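11R-lipoxygenase (Gersemia fruticosa, PDB 3VF1) is a calcium-dependent, non-heme iron dioxygenase of lipid metabolism that, as an 11R-lipoxygenase, probably adds molecular oxygen to polyunsaturated fatty acids. Local coordinates at residues A[41-47]-A[82-88]; A[102-106]-A[118-122]; A[251-257]-A[372-377]. The contacts are given in a common frame with arbitrary orientation. Residue numbers count along the deposited sequence, not the author numbering.

Contact 1: residues A[41-47]-A[82-88]; sequences SIKLTGK and EIAMITL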
loop_
_atom_site.group_PDB
_atom_site.type_symbol
_atom_site.label_atom_id
_atom_site.label_comp_id
_atom_site.label_asym_id
_atom_site.label_seq_id
_atom_site.Cartn_x
_atom_site.Cartn_y
_atom_site.Cartn_z
ATOM N N SER A 41 -12.846 -34.379 5.868
ATOM C CA SER A 41 -13.848 -35.085 5.083
ATOM C C SER A 41 -14.331 -34.186 3.950
ATOM O O SER A 41 -14.412 -32.970 4.110
ATOM C CB SER A 41 -15.022 -35.509 5.967
ATOM O OG SER A 41 -15.635 -34.388 6.577
ATOM N N ILE A 42 -14.647 -34.786 2.806
ATOM C CA ILE A 42 -15.053 -34.020 1.633
ATOM C C ILE A 42 -16.383 -34.501 1.053
ATOM O O ILE A 42 -16.496 -35.635 0.589
ATOM C CB ILE A 42 -13.969 -34.067 0.532
ATOM C CG1 ILE A 42 -14.460 -33.340 -0.722
ATOM C CG2 ILE A 42 -13.590 -35.507 0.207
ATOM C CD1 ILE A 42 -13.385 -33.128 -1.762
ATOM N N LYS A 43 -17.389 -33.632 1.089
ATOM C CA LYS A 43 -18.693 -33.938 0.508
ATOM C C LYS A 43 -18.884 -33.191 -0.806
ATOM O O LYS A 43 -18.921 -31.960 -0.831
ATOM C CB LYS A 43 -19.821 -33.569 1.475
ATOM C CG LYS A 43 -21.215 -33.775 0.892
ATOM C CD LYS A 43 -22.312 -33.547 1.925
ATOM C CE LYS A 43 -22.389 -32.095 2.358
ATOM N NZ LYS A 43 -23.574 -31.840 3.224
ATOM N N LEU A 44 -19.010 -33.939 -1.896
ATOM C CA LEU A 44 -19.211 -33.341 -3.209
ATOM C C LEU A 44 -20.675 -32.959 -3.392
ATOM O O LEU A 44 -21.559 -33.538 -2.761
ATOM C CB LEU A 44 -18.791 -34.318 -4.307
ATOM C CG LEU A 44 -17.471 -35.055 -4.067
ATOM C CD1 LEU A 44 -17.019 -35.774 -5.330
ATOM C CD2 LEU A 44 -16.398 -34.099 -3.576
ATOM N N THR A 45 -20.925 -31.979 -4.253
ATOM C CA THR A 45 -22.286 -31.553 -4.558
ATOM C C THR A 45 -22.423 -31.246 -6.043
ATOM O O THR A 45 -21.661 -30.454 -6.597
ATOM C CB THR A 45 -22.689 -30.307 -3.749
ATOM O OG1 THR A 45 -22.645 -30.607 -2.349
ATOM C CG2 THR A 45 -24.094 -29.859 -4.123
ATOM N N GLY A 46 -23.400 -31.877 -6.682
ATOM C CA GLY A 46 -23.610 -31.708 -8.107
ATOM C C GLY A 46 -24.323 -30.411 -8.436
ATOM O O GLY A 46 -24.921 -29.781 -7.562
ATOM N N LYS A 47 -24.265 -30.018 -9.703
ATOM C CA LYS A 47 -24.888 -28.779 -10.154
ATOM C C LYS A 47 -26.387 -28.773 -9.869
ATOM O O LYS A 47 -26.981 -27.714 -9.657
ATOM C CB LYS A 47 -24.643 -28.581 -11.652
ATOM C CG LYS A 47 -25.266 -27.314 -12.222
ATOM C CD LYS A 47 -24.804 -27.056 -13.650
ATOM C CE LYS A 47 -25.180 -28.201 -14.580
ATOM N NZ LYS A 47 -24.756 -27.945 -15.986
ATOM N N GLU A 82 -22.273 -33.099 -12.638
ATOM C CA GLU A 82 -21.240 -32.067 -12.632
ATOM C C GLU A 82 -21.096 -31.482 -11.235
ATOM O O GLU A 82 -22.072 -31.023 -10.644
ATOM C CB GLU A 82 -21.570 -30.951 -13.624
ATOM C CG GLU A 82 -21.439 -31.355 -15.082
ATOM C CD GLU A 82 -21.163 -30.172 -15.990
ATOM O OE1 GLU A 82 -21.795 -29.111 -15.795
ATOM O OE2 GLU A 82 -20.310 -30.301 -16.894
ATOM N N ILE A 83 -19.874 -31.494 -10.711
ATOM C CA ILE A 83 -19.622 -31.005 -9.363
ATOM C C ILE A 83 -19.538 -29.484 -9.374
ATOM O O ILE A 83 -18.671 -28.903 -10.029
ATOM C CB ILE A 83 -18.315 -31.575 -8.780
ATOM C CG1 ILE A 83 -18.213 -33.079 -9.051
ATOM C CG2 ILE A 83 -18.250 -31.300 -7.283
ATOM C CD1 ILE A 83 -16.893 -33.685 -8.638
ATOM N N ALA A 84 -20.447 -28.843 -8.647
ATOM C CA ALA A 84 -20.499 -27.387 -8.597
ATOM C C ALA A 84 -19.676 -26.853 -7.429
ATOM O O ALA A 84 -19.122 -25.758 -7.504
ATOM C CB ALA A 84 -21.938 -26.921 -8.484
ATOM N N MET A 85 -19.600 -27.632 -6.355
ATOM C CA MET A 85 -18.869 -27.219 -5.166
ATOM C C MET A 85 -18.535 -28.416 -4.285
ATOM O O MET A 85 -19.079 -29.504 -4.462
ATOM C CB MET A 85 -19.694 -26.209 -4.369
ATOM C CG MET A 85 -20.953 -26.790 -3.753
ATOM S SD MET A 85 -22.003 -25.535 -2.996
ATOM C CE MET A 85 -22.553 -24.642 -4.446
ATOM N N ILE A 86 -17.631 -28.202 -3.334
ATOM C CA ILE A 86 -17.254 -29.232 -2.377
ATOM C C ILE A 86 -17.319 -28.653 -0.974
ATOM O O ILE A 86 -17.222 -27.441 -0.792
ATOM C CB ILE A 86 -15.824 -29.748 -2.632
ATOM C CG1 ILE A 86 -14.796 -28.667 -2.283
ATOM C CG2 ILE A 86 -15.673 -30.193 -4.080
ATOM C CD1 ILE A 86 -13.356 -29.086 -2.506
ATOM N N THR A 87 -17.483 -29.520 0.017
ATOM C CA THR A 87 -17.503 -29.089 1.408
ATOM C C THR A 87 -16.438 -29.841 2.195
ATOM O O THR A 87 -16.308 -31.058 2.077
ATOM C CB THR A 87 -18.878 -29.324 2.054
ATOM O OG1 THR A 87 -19.900 -28.735 1.239
ATOM C CG2 THR A 87 -18.927 -28.713 3.446
ATOM N N LEU A 88 -15.677 -29.106 2.998
ATOM C CA LEU A 88 -14.577 -29.685 3.756
ATOM C C LEU A 88 -14.799 -29.487 5.249
ATOM O O LEU A 88 -15.205 -28.411 5.687
ATOM C CB LEU A 88 -13.254 -29.048 3.328
ATOM C CG LEU A 88 -12.840 -29.340 1.884
ATOM C CD1 LEU A 88 -11.758 -28.375 1.426
ATOM C CD2 LEU A 88 -12.365 -30.780 1.748
#

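Contact 2: residues A[102-106]-A[118-122]; sequences AKVII and KYIFP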
loop_
_atom_site.group_PDB
_atom_site.type_symbol
_atom_site.label_atom_id
_atom_site.label_comp_id
_atom_site.label_asym_id
_atom_site.label_seq_id
_atom_site.Cartn_x
_atom_site.Cartn_y
_atom_site.Cartn_z
ATOM N N ALA A 102 -4.232 -25.510 -1.188
ATOM C CA ALA A 102 -4.131 -24.667 -2.372
ATOM C C ALA A 102 -5.372 -24.846 -3.236
ATOM O O ALA A 102 -6.132 -23.900 -3.450
ATOM C CB ALA A 102 -2.879 -25.011 -3.162
ATOM N N LYS A 103 -5.575 -26.064 -3.729
ATOM C CA LYS A 103 -6.757 -26.381 -4.521
ATOM C C LYS A 103 -7.033 -27.880 -4.533
ATOM O O LYS A 103 -6.167 -28.686 -4.192
ATOM C CB LYS A 103 -6.594 -25.873 -5.955
ATOM C CG LYS A 103 -5.420 -26.478 -6.703
ATOM C CD LYS A 103 -5.210 -25.788 -8.042
ATOM C CE LYS A 103 -3.984 -26.322 -8.765
ATOM N NZ LYS A 103 -3.726 -25.593 -10.037
ATOM N N VAL A 104 -8.250 -28.241 -4.927
ATOM C CA VAL A 104 -8.649 -29.639 -5.022
ATOM C C VAL A 104 -9.049 -29.965 -6.457
ATOM O O VAL A 104 -9.730 -29.183 -7.116
ATOM C CB VAL A 104 -9.830 -29.952 -4.085
ATOM C CG1 VAL A 104 -10.246 -31.410 -4.220
ATOM C CG2 VAL A 104 -9.464 -29.629 -2.644
ATOM N N ILE A 105 -8.614 -31.126 -6.935
ATOM C CA ILE A 105 -8.929 -31.571 -8.286
ATOM C C ILE A 105 -9.653 -32.909 -8.236
ATOM O O ILE A 105 -9.097 -33.906 -7.776
ATOM C CB ILE A 105 -7.657 -31.734 -9.132
ATOM C CG1 ILE A 105 -6.849 -30.435 -9.130
ATOM C CG2 ILE A 105 -8.016 -32.152 -10.552
ATOM C CD1 ILE A 105 -5.490 -30.561 -9.782
ATOM N N ILE A 106 -10.891 -32.929 -8.715
ATOM C CA ILE A 106 -11.695 -34.145 -8.696
ATOM C C ILE A 106 -11.976 -34.629 -10.111
ATOM O O ILE A 106 -12.719 -33.993 -10.857
ATOM C CB ILE A 106 -13.031 -33.916 -7.971
ATOM C CG1 ILE A 106 -12.781 -33.361 -6.567
ATOM C CG2 ILE A 106 -13.825 -35.213 -7.904
ATOM C CD1 ILE A 106 -14.043 -33.023 -5.805
ATOM N N LYS A 118 -12.273 -33.199 -15.317
ATOM C CA LYS A 118 -11.661 -32.677 -14.101
ATOM C C LYS A 118 -12.380 -31.423 -13.617
ATOM O O LYS A 118 -12.714 -30.540 -14.406
ATOM C CB LYS A 118 -10.185 -32.361 -14.341
ATOM C CG LYS A 118 -9.335 -33.577 -14.663
ATOM C CD LYS A 118 -7.895 -33.184 -14.948
ATOM C CE LYS A 118 -7.039 -34.399 -15.262
ATOM N NZ LYS A 118 -5.640 -34.027 -15.609
ATOM N N TYR A 119 -12.613 -31.353 -12.311
ATOM C CA TYR A 119 -13.245 -30.191 -11.700
ATOM C C TYR A 119 -12.287 -29.543 -10.707
ATOM O O TYR A 119 -12.068 -30.066 -9.612
ATOM C CB TYR A 119 -14.542 -30.599 -11.000
ATOM C CG TYR A 119 -15.593 -31.135 -11.949
ATOM C CD1 TYR A 119 -15.451 -32.384 -12.539
ATOM C CD2 TYR A 119 -16.725 -30.391 -12.254
ATOM C CE1 TYR A 119 -16.405 -32.877 -13.407
ATOM C CE2 TYR A 119 -17.686 -30.876 -13.122
ATOM C CZ TYR A 119 -17.521 -32.120 -13.694
ATOM O OH TYR A 119 -18.471 -32.611 -14.559
ATOM N N ILE A 120 -11.718 -28.406 -11.096
ATOM C CA ILE A 120 -10.741 -27.714 -10.264
ATOM C C ILE A 120 -11.445 -26.818 -9.250
ATOM O O ILE A 120 -12.386 -26.101 -9.590
ATOM C CB ILE A 120 -9.790 -26.842 -11.109
ATOM C CG1 ILE A 120 -9.278 -27.616 -12.327
ATOM C CG2 ILE A 120 -8.625 -26.355 -10.260
ATOM C CD1 ILE A 120 -8.407 -28.800 -11.984
ATOM N N PHE A 121 -10.980 -26.860 -8.006
ATOM C CA PHE A 121 -11.565 -26.052 -6.944
ATOM C C PHE A 121 -10.503 -25.183 -6.276
ATOM O O PHE A 121 -9.871 -25.605 -5.307
ATOM C CB PHE A 121 -12.242 -26.952 -5.910
ATOM C CG PHE A 121 -13.378 -27.758 -6.466
ATOM C CD1 PHE A 121 -13.146 -28.983 -7.067
ATOM C CD2 PHE A 121 -14.678 -27.289 -6.396
ATOM C CE1 PHE A 121 -14.188 -29.724 -7.583
ATOM C CE2 PHE A 121 -15.723 -28.027 -6.912
ATOM C CZ PHE A 121 -15.476 -29.246 -7.506
ATOM N N PRO A 122 -10.304 -23.960 -6.795
ATOM C CA PRO A 122 -9.324 -23.026 -6.231
ATOM C C PRO A 122 -9.709 -22.639 -4.809
ATOM O O PRO A 122 -10.792 -22.092 -4.599
ATOM C CB PRO A 122 -9.410 -21.811 -7.167
ATOM C CG PRO A 122 -10.099 -22.305 -8.401
ATOM C CD PRO A 122 -11.025 -23.376 -7.938
#

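Contact 3: residues A[251-257]-A[372-377]; sequences WRDDVWF and WIMAKL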
loop_
_atom_site.group_PDB
_atom_site.type_symbol
_atom_site.label_atom_id
_atom_site.label_comp_id
_atom_site.label_asym_id
_atom_site.label_seq_id
_atom_site.Cartn_x
_atom_site.Cartn_y
_atom_site.Cartn_z
ATOM N N TRP A 251 22.993 14.536 -1.858
ATOM C CA TRP A 251 21.945 15.234 -1.109
ATOM C C TRP A 251 22.121 16.756 -1.034
ATOM O O TRP A 251 21.137 17.487 -0.919
ATOM C CB TRP A 251 21.820 14.658 0.304
ATOM C CG TRP A 251 22.904 15.093 1.236
ATOM C CD1 TRP A 251 24.161 14.567 1.339
ATOM C CD2 TRP A 251 22.827 16.142 2.205
ATOM N NE1 TRP A 251 24.870 15.227 2.314
ATOM C CE2 TRP A 251 24.072 16.199 2.860
ATOM C CE3 TRP A 251 21.824 17.040 2.583
ATOM C CZ2 TRP A 251 24.344 17.119 3.870
ATOM C CZ3 TRP A 251 22.095 17.952 3.587
ATOM C CH2 TRP A 251 23.343 17.985 4.219
ATOM N N ARG A 252 23.359 17.235 -1.096
ATOM C CA ARG A 252 23.622 18.670 -0.987
ATOM C C ARG A 252 23.277 19.421 -2.273
ATOM O O ARG A 252 23.072 20.632 -2.255
ATOM C CB ARG A 252 25.091 18.924 -0.637
ATOM C CG ARG A 252 25.536 18.359 0.705
ATOM C CD ARG A 252 27.055 18.304 0.785
ATOM N NE ARG A 252 27.541 17.699 2.025
ATOM C CZ ARG A 252 27.946 18.374 3.099
ATOM N NH1 ARG A 252 27.934 19.702 3.119
ATOM N NH2 ARG A 252 28.371 17.713 4.166
ATOM N N ASP A 253 23.215 18.699 -3.388
ATOM C CA ASP A 253 23.006 19.312 -4.695
ATOM C C ASP A 253 21.563 19.790 -4.872
ATOM O O ASP A 253 20.619 19.021 -4.690
ATOM C CB ASP A 253 23.363 18.313 -5.797
ATOM C CG ASP A 253 23.525 18.968 -7.157
ATOM O OD1 ASP A 253 22.960 20.063 -7.369
ATOM O OD2 ASP A 253 24.218 18.384 -8.017
ATOM N N ASP A 254 21.400 21.060 -5.232
ATOM C CA ASP A 254 20.073 21.633 -5.455
ATOM C C ASP A 254 19.286 20.867 -6.515
ATOM O O ASP A 254 18.060 20.779 -6.441
ATOM C CB ASP A 254 20.181 23.105 -5.862
ATOM C CG ASP A 254 20.373 24.031 -4.672
ATOM O OD1 ASP A 254 20.255 23.565 -3.519
ATOM O OD2 ASP A 254 20.631 25.234 -4.892
ATOM N N VAL A 255 19.987 20.324 -7.507
ATOM C CA VAL A 255 19.331 19.563 -8.562
ATOM C C VAL A 255 18.784 18.253 -8.005
ATOM O O VAL A 255 17.649 17.869 -8.295
ATOM C CB VAL A 255 20.288 19.269 -9.728
ATOM C CG1 VAL A 255 19.679 18.241 -10.677
ATOM C CG2 VAL A 255 20.621 20.552 -10.472
ATOM N N TRP A 256 19.594 17.571 -7.203
ATOM C CA TRP A 256 19.154 16.350 -6.542
ATOM C C TRP A 256 18.004 16.660 -5.594
ATOM O O TRP A 256 17.008 15.942 -5.556
ATOM C CB TRP A 256 20.307 15.710 -5.768
ATOM C CG TRP A 256 19.862 14.617 -4.848
ATOM C CD1 TRP A 256 19.404 14.759 -3.572
ATOM C CD2 TRP A 256 19.826 13.213 -5.132
ATOM N NE1 TRP A 256 19.087 13.532 -3.042
ATOM C CE2 TRP A 256 19.338 12.566 -3.981
ATOM C CE3 TRP A 256 20.159 12.440 -6.250
ATOM C CZ2 TRP A 256 19.173 11.182 -3.912
ATOM C CZ3 TRP A 256 19.998 11.066 -6.180
ATOM C CH2 TRP A 256 19.509 10.452 -5.020
ATOM N N PHE A 257 18.149 17.741 -4.837
ATOM C CA PHE A 257 17.139 18.159 -3.871
ATOM C C PHE A 257 15.774 18.300 -4.533
ATOM O O PHE A 257 14.789 17.726 -4.076
ATOM C CB PHE A 257 17.545 19.489 -3.236
ATOM C CG PHE A 257 16.611 19.959 -2.159
ATOM C CD1 PHE A 257 16.765 19.521 -0.856
ATOM C CD2 PHE A 257 15.588 20.846 -2.446
ATOM C CE1 PHE A 257 15.911 19.949 0.140
ATOM C CE2 PHE A 257 14.728 21.280 -1.452
ATOM C CZ PHE A 257 14.892 20.831 -0.157
ATOM N N TRP A 372 21.289 28.358 3.649
ATOM C CA TRP A 372 20.493 27.742 2.597
ATOM C C TRP A 372 20.313 26.248 2.851
ATOM O O TRP A 372 19.231 25.701 2.641
ATOM C CB TRP A 372 21.143 27.967 1.231
ATOM C CG TRP A 372 20.392 27.318 0.109
ATOM C CD1 TRP A 372 20.874 26.400 -0.777
ATOM C CD2 TRP A 372 19.018 27.530 -0.238
ATOM N NE1 TRP A 372 19.886 26.033 -1.659
ATOM C CE2 TRP A 372 18.738 26.710 -1.348
ATOM C CE3 TRP A 372 17.999 28.334 0.281
ATOM C CZ2 TRP A 372 17.481 26.672 -1.950
ATOM C CZ3 TRP A 372 16.752 28.294 -0.317
ATOM C CH2 TRP A 372 16.504 27.469 -1.420
ATOM N N ILE A 373 21.378 25.590 3.299
ATOM C CA ILE A 373 21.310 24.171 3.626
ATOM C C ILE A 373 20.338 23.942 4.779
ATOM O O ILE A 373 19.543 23.004 4.754
ATOM C CB ILE A 373 22.699 23.605 3.985
ATOM C CG1 ILE A 373 23.526 23.420 2.712
ATOM C CG2 ILE A 373 22.569 22.277 4.718
ATOM C CD1 ILE A 373 24.970 23.029 2.961
ATOM N N MET A 374 20.398 24.807 5.786
ATOM C CA MET A 374 19.492 24.711 6.923
ATOM C C MET A 374 18.045 24.837 6.451
ATOM O O MET A 374 17.185 24.038 6.825
ATOM C CB MET A 374 19.808 25.800 7.952
ATOM C CG MET A 374 18.815 25.876 9.110
ATOM S SD MET A 374 18.867 24.439 10.205
ATOM C CE MET A 374 20.309 24.819 11.203
ATOM N N ALA A 375 17.785 25.841 5.621
ATOM C CA ALA A 375 16.438 26.093 5.125
ATOM C C ALA A 375 15.890 24.869 4.397
ATOM O O ALA A 375 14.731 24.499 4.573
ATOM C CB ALA A 375 16.431 27.303 4.205
ATOM N N LYS A 376 16.732 24.241 3.581
ATOM C CA LYS A 376 16.323 23.068 2.817
ATOM C C LYS A 376 15.990 21.889 3.727
ATOM O O LYS A 376 15.037 21.155 3.473
ATOM C CB LYS A 376 17.413 22.674 1.817
ATOM C CG LYS A 376 17.547 23.639 0.646
ATOM C CD LYS A 376 18.494 23.115 -0.421
ATOM C CE LYS A 376 19.916 22.967 0.098
ATOM N NZ LYS A 376 20.848 22.503 -0.967
ATOM N N LEU A 377 16.773 21.710 4.786
ATOM C CA LEU A 377 16.553 20.609 5.715
ATOM C C LEU A 377 15.185 20.710 6.375
ATOM O O LEU A 377 14.512 19.701 6.575
ATOM C CB LEU A 377 17.650 20.575 6.781
ATOM C CG LEU A 377 19.034 20.151 6.279
ATOM C CD1 LEU A 377 20.103 20.433 7.326
ATOM C CD2 LEU A 377 19.037 18.679 5.900
HETATM O O HOH W 1 20.089 19.891 -0.184
#

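Contact 1: residues A[41-47]-A[82-88]
Residues 82-88 pair antiparallel with 41-47 in one sheet of the PLAT beta sandwich. At the exposed end E82 closes the ladder twice: its O accepts from K47 N (2.6 Å), and its OE1 forms a salt bridge with K47 NZ (3.2 Å). I83, opposite G46, sends CD1 to L44 CD1 (3.9 Å). A84 N donates to T45 O (2.9 Å) and M85 O accepts from T45 N (3.1 Å): a classic beta bulge, A84 at a helix-like phi/psi of -92/-31, which moves the register by one between T45 and G46. I86 CG2 meets L44 CD2 (4.0 Å). K43 N donates to T87 O (3.0 Å) and T87 N to K43 O (3.0 Å). L88 CD2 reaches I42 CB (3.9 Å). The face of I42, L44, I86 and L88 is buried; there L44 and I86 pack on strand 100-109 and I86 also on F121 of strand 116-124. On the other face T45 and M85 lie against helix 148-164, while strand 130-134 flanks 83-90 in the sheet.

Contact 2: residues A[102-106]-A[118-122]
This is the pairing of the two strands of a beta hairpin, 100-109 and 116-124, at one edge of a four-stranded antiparallel sheet in the PLAT beta sandwich. The segments run at 168° with axes 4.7 Å apart. Two hydrogen-bonded pairs hold them: V104 N to F121 O (3.1 Å) with F121 N to V104 O (2.8 Å), and I106 N to Y119 O (3.2 Å) with Y119 N to I106 O (3.0 Å). The non-hydrogen-bonded pairs are K103 with P122 and I105 with I120; as proline has no amide hydrogen, P122 fits such a position. V104, I106, Y119 and F121 are buried on one face, where V104 CB lies 4.3 Å from F121 CB and I106 CD1 3.8 Å from F121 CE1. There I106 and F121 reach I83 and I86 of the facing sheet. On the other, partly exposed face I105 CG1 packs on I120 CD1 (3.6 Å). Strand 100-109 also pairs with strand 20-28, with a classic beta bulge where A102 and K103 both face E27. Backbone hydrogen bonds thus set the register, while the aliphatic and aromatic groups of the buried face tie the hairpin to the opposite sheet.

Contact 3: residues A[251-257]-A[372-377]
W251 opens the contact with its six-membered ring, CZ3 lying 3.9 Å from L377 CD2 and CH2 4.4 Å from I373 CG2. Its carbonyl works through water: W251 O accepts from a water (2.7 Å) that in turn accepts from K376 NZ (2.8 Å). R252 barely reaches I373 (NH1 to CD1 4.5 Å), and its O lies 3.2 Å from K376 NZ. D253 turns away and N-caps the helix that starts at D254, its OD1 accepting from V255 N (3.0 Å). D254 is the polar centre. Its OD1 forms a salt bridge with K376 NZ (2.8 Å) and takes a hydrogen bond from W372 NE1 (3.1 Å), which makes a weak second one to OD2 (3.4 Å); the buried lysine charge is thereby compensated. F257 lays its ring face under the aliphatic part of K376 in a CH-pi contact, CD being 3.9 Å from the ring centroid and 7° off its normal. The contact joins the start of helix 254-263 to the early turns of the long helix 369-410 in the lipoxygenase domain. P346 of strand 344-350 touches D254, F257 and W372, while I612 of helix 609-615 packs on I373 and L377.

How the contacts relate
Contacts 1 and 2 belong to the PLAT domain, one in each sheet of the sandwich, with centres 11 Å apart. They meet in its interior: L44 CD2 lies 3.4 Å from I106 CD1 and I83 CG2 3.5 Å from F121 CZ, while at the margin E82 CG approaches Y119 OH (3.3 Å). Strands 83-90 and 100-109 follow each other in the chain, so the chain passes directly from one sheet to the other between the two contacts. Contact 3 is in the lipoxygenase domain across the chain's centre, its centre about 65 Å from that of contact 1 and 58 Å from that of contact 2. It shares helix 369-410 with the iron ligands H392 and H397, though it lies away from the metal site itself.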